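Local coordinates for GTP-binding protein (Sulfolobus solfataricus P2, PDB 2QTF) that hydrolyses GTP as a magnesium-dependent GTPase that associates with the 50S ribosomal subunit and may act in protein synthesis or ribosome biogenesis, at residues Leu252-Leu263 against Leu278-Gly289. Residues are numbered along the deposited sequence; the frame is centred on the assembly and turned at random.
Sequences LSEAKYSDALIL and LQSSFEILREIG. With CD (cadmium ion), chain D.
Leu-263 packs against Phe-282 and Ser-281, a worked example of how the first strand and the helix of a beta-alpha-beta unit, completed by strand 295-300, pack together in the P-loop GTPase fold. The axes of strand segment 260-263 and helix segment 278-288 come within 11.7 Å, nearly antiparallel at 157°. Leu-263 has CG anti to the backbone N (chi1 175°), which sends its two methyls up to the helix: CD2 reaches Phe-282 CZ at 3.6 Å, obliquely to the ring, while CD1 lies 3.9 Å from Ser-281 CB. Ser-281 OG hydrogen-bonds to Thr-277 O, leaving its CB to the leucine. Replacing Leu-263 with an alanine would probably open a gap beneath Ser-281 and leave the Phe-282 ring less firmly held. One helical turn beyond Ser-281, Leu-285 CD2 meets Leu-261 CD1, two residues back along the strand, the two side chains running alongside in opposing senses. Farther along, Ile-288 packs against the end of helix 245-253, its CD1 4.0 Å from Leu-252 CG and its CB 3.5 Å from Ser-253 OG, a hydroxyl hydrogen-bonded to Phe-249 O. Gly-289, with positive phi and two backbone bonds back into the last turn, one weak, forms a Schellman motif. Leu-252, which also touches Val-234 of the predicted GTP site, lies roughly perpendicular to Ile-284, and its CD2 presses tightly on Ile-284 CG2 at 3.4 Å.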
ATOM      1  N   LEU A 252       8.826   2.102   2.371  1.00 20.09           N
ATOM      2  CA  LEU A 252       8.187   2.320   3.634  1.00 22.00           C
ATOM      3  C   LEU A 252       9.088   3.158   4.549  1.00 24.18           C
ATOM      4  O   LEU A 252       8.584   4.039   5.322  1.00 23.68           O
ATOM      5  CB  LEU A 252       7.865   0.921   4.311  1.00 23.24           C
ATOM      6  CG  LEU A 252       7.233   1.005   5.737  1.00 25.45           C
ATOM      7  CD1 LEU A 252       5.811   1.727   5.752  1.00 20.66           C
ATOM      8  CD2 LEU A 252       7.197  -0.425   6.398  1.00 22.81           C
ATOM      9  N   SER A 253      10.415   2.929   4.495  1.00 22.56           N
ATOM     10  CA  SER A 253      11.353   3.731   5.338  1.00 24.69           C
ATOM     11  C   SER A 253      11.309   5.227   5.128  1.00 23.41           C
ATOM     12  O   SER A 253      11.821   6.017   5.982  1.00 25.73           O
ATOM     13  CB  SER A 253      12.817   3.218   5.116  1.00 24.49           C
ATOM     14  OG  SER A 253      12.855   1.901   5.682  1.00 30.87           O
ATOM     15  N   GLU A 254      10.729   5.690   4.009  1.00 25.17           N
ATOM     16  CA  GLU A 254      10.471   7.117   3.829  1.00 23.84           C
ATOM     17  C   GLU A 254       9.529   7.669   4.938  1.00 25.13           C
ATOM     18  O   GLU A 254       9.376   8.904   5.075  1.00 26.60           O
ATOM     19  CB  GLU A 254       9.855   7.457   2.515  1.00 23.90           C
ATOM     20  CG  GLU A 254      10.770   7.056   1.266  1.00 24.24           C
ATOM     21  CD  GLU A 254      10.142   7.329  -0.072  1.00 23.43           C
ATOM     22  OE1 GLU A 254       9.096   8.039  -0.165  1.00 26.22           O
ATOM     23  OE2 GLU A 254      10.764   6.886  -1.102  1.00 23.72           O
ATOM     24  N   ALA A 255       8.885   6.812   5.692  1.00 25.16           N
ATOM     25  CA  ALA A 255       7.980   7.327   6.728  1.00 27.22           C
ATOM     26  C   ALA A 255       8.805   8.100   7.767  1.00 30.42           C
ATOM     27  O   ALA A 255       8.297   8.924   8.479  1.00 30.28           O
ATOM     28  CB  ALA A 255       7.300   6.207   7.412  1.00 28.72           C
ATOM     29  N   LYS A 256      10.098   7.801   7.878  1.00 30.55           N
ATOM     30  CA  LYS A 256      10.867   8.549   8.866  1.00 33.69           C
ATOM     31  C   LYS A 256      11.125  10.015   8.450  1.00 32.37           C
ATOM     32  O   LYS A 256      11.637  10.827   9.231  1.00 33.60           O
ATOM     33  CB  LYS A 256      12.113   7.716   9.259  1.00 34.86           C
ATOM     34  CG  LYS A 256      13.131   7.659   8.205  1.00 38.63           C
ATOM     35  CD  LYS A 256      14.291   6.749   8.735  1.00 48.26           C
ATOM     36  CE  LYS A 256      14.208   5.362   8.197  1.00 50.90           C
ATOM     37  NZ  LYS A 256      15.596   4.795   7.981  1.00 55.84           N
ATOM     38  N   TYR A 257      10.689  10.435   7.279  1.00 31.36           N
ATOM     39  CA  TYR A 257      10.838  11.837   6.894  1.00 31.43           C
ATOM     40  C   TYR A 257       9.748  12.776   7.513  1.00 30.56           C
ATOM     41  O   TYR A 257       9.868  14.020   7.470  1.00 29.76           O
ATOM     42  CB  TYR A 257      10.643  12.028   5.366  1.00 35.60           C
ATOM     43  CG  TYR A 257      11.657  11.349   4.452  1.00 38.41           C
ATOM     44  CD1 TYR A 257      12.870  10.910   4.936  1.00 41.67           C
ATOM     45  CD2 TYR A 257      11.354  11.135   3.100  1.00 39.14           C
ATOM     46  CE1 TYR A 257      13.797  10.276   4.077  1.00 46.69           C
ATOM     47  CE2 TYR A 257      12.249  10.520   2.223  1.00 35.17           C
ATOM     48  CZ  TYR A 257      13.470  10.093   2.703  1.00 41.88           C
ATOM     49  OH  TYR A 257      14.382   9.494   1.828  1.00 45.34           O
ATOM     50  N   SER A 258       8.664  12.172   7.981  1.00 25.84           N
ATOM     51  CA  SER A 258       7.514  12.905   8.475  1.00 24.84           C
ATOM     52  C   SER A 258       7.815  13.275   9.950  1.00 24.59           C
ATOM     53  O   SER A 258       8.553  12.554  10.645  1.00 25.31           O
ATOM     54  CB  SER A 258       6.223  12.047   8.270  1.00 25.36           C
ATOM     55  OG  SER A 258       5.949  12.009   6.850  1.00 27.03           O
ATOM     56  N   ASP A 259       7.269  14.386  10.442  1.00 23.96           N
ATOM     57  CA  ASP A 259       7.490  14.859  11.827  1.00 23.09           C
ATOM     58  C   ASP A 259       6.728  14.036  12.822  1.00 22.50           C
ATOM     59  O   ASP A 259       7.101  13.860  14.008  1.00 24.19           O
ATOM     60  CB  ASP A 259       6.998  16.344  11.884  1.00 23.99           C
ATOM     61  CG  ASP A 259       7.850  17.184  11.059  1.00 26.74           C
ATOM     62  OD1 ASP A 259       9.059  17.026  11.165  1.00 32.09           O
ATOM     63  OD2 ASP A 259       7.387  17.921  10.212  1.00 32.47           O
ATOM     64  N   ALA A 260       5.601  13.489  12.374  1.00 21.50           N
ATOM     65  CA  ALA A 260       4.778  12.585  13.230  1.00 20.28           C
ATOM     66  C   ALA A 260       4.012  11.601  12.351  1.00 19.34           C
ATOM     67  O   ALA A 260       4.001  11.797  11.155  1.00 21.00           O
ATOM     68  CB  ALA A 260       3.706  13.440  14.067  1.00 19.69           C
ATOM     69  N   LEU A 261       3.324  10.626  12.954  1.00 18.70           N
ATOM     70  CA  LEU A 261       2.571   9.639  12.143  1.00 20.05           C
ATOM     71  C   LEU A 261       1.227   9.444  12.772  1.00 21.66           C
ATOM     72  O   LEU A 261       1.046   9.561  14.044  1.00 22.29           O
ATOM     73  CB  LEU A 261       3.281   8.256  12.204  1.00 19.26           C
ATOM     74  CG  LEU A 261       4.697   8.147  11.644  1.00 21.65           C
ATOM     75  CD1 LEU A 261       5.305   6.720  11.926  1.00 22.80           C
ATOM     76  CD2 LEU A 261       4.820   8.589  10.199  1.00 21.40           C
ATOM     77  N   ILE A 262       0.303   9.085  11.919  1.00 19.90           N
ATOM     78  CA  ILE A 262      -0.995   8.587  12.365  1.00 20.28           C
ATOM     79  C   ILE A 262      -0.982   7.121  12.006  1.00 21.46           C
ATOM     80  O   ILE A 262      -0.856   6.813  10.836  1.00 20.25           O
ATOM     81  CB  ILE A 262      -2.164   9.273  11.603  1.00 21.09           C
ATOM     82  CG1 ILE A 262      -2.185  10.818  11.967  1.00 18.63           C
ATOM     83  CG2 ILE A 262      -3.526   8.481  11.788  1.00 21.77           C
ATOM     84  CD1 ILE A 262      -3.181  11.718  11.054  1.00 18.55           C
ATOM     85  N   LEU A 263      -1.173   6.243  13.021  1.00 19.36           N
ATOM     86  CA  LEU A 263      -1.271   4.807  12.820  1.00 20.48           C
ATOM     87  C   LEU A 263      -2.683   4.367  12.871  1.00 19.98           C
ATOM     88  O   LEU A 263      -3.410   4.539  13.868  1.00 19.58           O
ATOM     89  CB  LEU A 263      -0.497   4.015  13.892  1.00 20.66           C
ATOM     90  CG  LEU A 263      -0.618   2.492  13.864  1.00 22.24           C
ATOM     91  CD1 LEU A 263       0.095   1.887  12.624  1.00 20.88           C
ATOM     92  CD2 LEU A 263       0.126   1.931  15.187  1.00 21.75           C
ATOM     93  N   LEU A 278      -1.115  -4.635  16.158  1.00 28.64           N
ATOM     94  CA  LEU A 278      -0.322  -3.631  16.879  1.00 28.25           C
ATOM     95  C   LEU A 278       1.035  -4.067  17.132  1.00 27.39           C
ATOM     96  O   LEU A 278       1.970  -3.328  16.957  1.00 25.96           O
ATOM     97  CB  LEU A 278      -0.997  -3.247  18.235  1.00 28.82           C
ATOM     98  CG  LEU A 278      -2.195  -2.289  18.267  1.00 29.80           C
ATOM     99  CD1 LEU A 278      -2.658  -2.273  19.689  1.00 35.76           C
ATOM    100  CD2 LEU A 278      -1.757  -0.833  17.933  1.00 24.44           C
ATOM    101  N   GLN A 279       1.213  -5.292  17.607  1.00 27.97           N
ATOM    102  CA  GLN A 279       2.604  -5.709  17.786  1.00 27.96           C
ATOM    103  C   GLN A 279       3.378  -5.708  16.469  1.00 25.73           C
ATOM    104  O   GLN A 279       4.491  -5.232  16.464  1.00 24.44           O
ATOM    105  CB  GLN A 279       2.715  -7.104  18.509  1.00 29.55           C
ATOM    106  CG  GLN A 279       2.366  -7.052  19.993  1.00 32.84           C
ATOM    107  CD  GLN A 279       2.014  -8.418  20.503  1.00 42.94           C
ATOM    108  OE1 GLN A 279       1.638  -9.312  19.700  1.00 43.31           O
ATOM    109  NE2 GLN A 279       2.086  -8.593  21.860  1.00 44.70           N
ATOM    110  N   SER A 280       2.823  -6.184  15.367  1.00 24.54           N
ATOM    111  CA  SER A 280       3.616  -6.069  14.080  1.00 24.45           C
ATOM    112  C   SER A 280       3.788  -4.657  13.624  1.00 23.57           C
ATOM    113  O   SER A 280       4.800  -4.347  13.035  1.00 23.89           O
ATOM    114  CB  SER A 280       2.963  -6.773  12.824  1.00 22.05           C
ATOM    115  OG  SER A 280       2.458  -8.038  13.249  1.00 35.72           O
ATOM    116  N   SER A 281       2.729  -3.823  13.731  1.00 24.25           N
ATOM    117  CA  SER A 281       2.850  -2.384  13.253  1.00 21.59           C
ATOM    118  C   SER A 281       4.042  -1.745  13.911  1.00 22.25           C
ATOM    119  O   SER A 281       4.895  -1.095  13.249  1.00 21.06           O
ATOM    120  CB  SER A 281       1.568  -1.584  13.571  1.00 19.75           C
ATOM    121  OG  SER A 281       0.480  -2.148  12.877  1.00 22.11           O
ATOM    122  N   PHE A 282       4.124  -1.882  15.240  1.00 24.31           N
ATOM    123  CA  PHE A 282       5.264  -1.246  15.957  1.00 23.76           C
ATOM    124  C   PHE A 282       6.604  -1.908  15.747  1.00 24.64           C
ATOM    125  O   PHE A 282       7.646  -1.236  15.703  1.00 24.72           O
ATOM    126  CB  PHE A 282       4.924  -1.123  17.496  1.00 26.25           C
ATOM    127  CG  PHE A 282       3.888  -0.020  17.804  1.00 25.60           C
ATOM    128  CD1 PHE A 282       4.227   1.324  17.573  1.00 29.47           C
ATOM    129  CD2 PHE A 282       2.604  -0.342  18.196  1.00 22.82           C
ATOM    130  CE1 PHE A 282       3.295   2.374  17.789  1.00 25.37           C
ATOM    131  CE2 PHE A 282       1.658   0.697  18.411  1.00 27.16           C
ATOM    132  CZ  PHE A 282       2.024   2.057  18.247  1.00 22.49           C
ATOM    133  N   GLU A 283       6.579  -3.243  15.601  1.00 24.27           N
ATOM    134  CA  GLU A 283       7.820  -3.958  15.267  1.00 24.73           C
ATOM    135  C   GLU A 283       8.389  -3.436  13.960  1.00 23.52           C
ATOM    136  O   GLU A 283       9.532  -3.088  13.920  1.00 24.62           O
ATOM    137  CB  GLU A 283       7.526  -5.455  15.148  1.00 25.59           C
ATOM    138  CG  GLU A 283       8.725  -6.314  14.685  1.00 23.73           C
ATOM    139  CD  GLU A 283       8.219  -7.750  14.549  1.00 27.84           C
ATOM    140  OE1 GLU A 283       7.795  -8.206  13.457  1.00 26.03           O
ATOM    141  OE2 GLU A 283       8.161  -8.395  15.592  1.00 34.36           O
ATOM    142  N   ILE A 284       7.571  -3.343  12.897  1.00 24.29           N
ATOM    143  CA  ILE A 284       8.009  -2.785  11.606  1.00 22.84           C
ATOM    144  C   ILE A 284       8.525  -1.368  11.767  1.00 22.52           C
ATOM    145  O   ILE A 284       9.577  -1.056  11.254  1.00 23.35           O
ATOM    146  CB  ILE A 284       6.850  -2.832  10.563  1.00 23.31           C
ATOM    147  CG1 ILE A 284       6.456  -4.277  10.259  1.00 23.80           C
ATOM    148  CG2 ILE A 284       7.277  -2.150   9.292  1.00 23.80           C
ATOM    149  CD1 ILE A 284       5.039  -4.366   9.598  1.00 25.56           C
ATOM    150  N   LEU A 285       7.810  -0.491  12.502  1.00 24.29           N
ATOM    151  CA  LEU A 285       8.245   0.905  12.626  1.00 23.39           C
ATOM    152  C   LEU A 285       9.600   0.960  13.322  1.00 24.11           C
ATOM    153  O   LEU A 285      10.494   1.686  12.869  1.00 24.53           O
ATOM    154  CB  LEU A 285       7.217   1.752  13.387  1.00 25.13           C
ATOM    155  CG  LEU A 285       5.879   1.925  12.595  1.00 24.51           C
ATOM    156  CD1 LEU A 285       4.792   2.506  13.446  1.00 29.44           C
ATOM    157  CD2 LEU A 285       6.122   2.803  11.351  1.00 26.48           C
ATOM    158  N   ARG A 286       9.763   0.168  14.361  1.00 25.55           N
ATOM    159  CA  ARG A 286      11.112   0.118  15.053  1.00 27.78           C
ATOM    160  C   ARG A 286      12.182  -0.326  14.061  1.00 25.61           C
ATOM    161  O   ARG A 286      13.262   0.224  14.012  1.00 25.41           O
ATOM    162  CB  ARG A 286      11.060  -0.896  16.252  1.00 28.34           C
ATOM    163  CG  ARG A 286      12.481  -1.187  16.907  1.00 32.48           C
ATOM    164  CD  ARG A 286      12.418  -1.895  18.321  1.00 34.57           C
ATOM    165  NE  ARG A 286      13.774  -1.958  19.007  1.00 50.46           N
ATOM    166  CZ  ARG A 286      14.635  -3.017  19.064  1.00 56.79           C
ATOM    167  NH1 ARG A 286      14.403  -4.167  18.452  1.00 60.63           N
ATOM    168  NH2 ARG A 286      15.771  -2.943  19.743  1.00 60.65           N
ATOM    169  N   GLU A 287      11.904  -1.336  13.233  1.00 26.52           N
ATOM    170  CA  GLU A 287      12.969  -1.914  12.439  1.00 25.96           C
ATOM    171  C   GLU A 287      13.350  -1.018  11.301  1.00 27.46           C
ATOM    172  O   GLU A 287      14.461  -1.126  10.773  1.00 26.30           O
ATOM    173  CB  GLU A 287      12.595  -3.293  11.888  1.00 27.08           C
ATOM    174  CG  GLU A 287      12.495  -4.451  12.965  1.00 26.80           C
ATOM    175  CD  GLU A 287      13.796  -4.606  13.791  1.00 26.39           C
ATOM    176  OE1 GLU A 287      14.890  -4.555  13.215  1.00 27.46           O
ATOM    177  OE2 GLU A 287      13.689  -4.714  15.006  1.00 31.22           O
ATOM    178  N   ILE A 288      12.389  -0.209  10.822  1.00 27.25           N
ATOM    179  CA  ILE A 288      12.752   0.713   9.713  1.00 27.41           C
ATOM    180  C   ILE A 288      13.403   2.016  10.299  1.00 27.39           C
ATOM    181  O   ILE A 288      13.880   2.869   9.564  1.00 30.41           O
ATOM    182  CB  ILE A 288      11.552   1.099   8.815  1.00 27.83           C
ATOM    183  CG1 ILE A 288      10.487   1.846   9.632  1.00 27.39           C
ATOM    184  CG2 ILE A 288      10.974  -0.111   8.103  1.00 28.58           C
ATOM    185  CD1 ILE A 288       9.335   2.391   8.801  1.00 25.80           C
ATOM    186  N   GLY A 289      13.397   2.187  11.607  1.00 27.49           N
ATOM    187  CA  GLY A 289      14.233   3.256  12.157  1.00 28.28           C
ATOM    188  C   GLY A 289      13.347   4.459  12.547  1.00 30.47           C
ATOM    189  O   GLY A 289      13.884   5.570  12.786  1.00 29.79           O
TER
HETATM  190 CD    CD D 403       6.775 -10.077  13.062  1.00 37.14          CD
HETATM  191  O   HOH W   1       5.000  -9.017  11.755  1.00 34.35           O
HETATM  192  O   HOH W   2       5.381 -12.254  12.506  1.00 47.75           O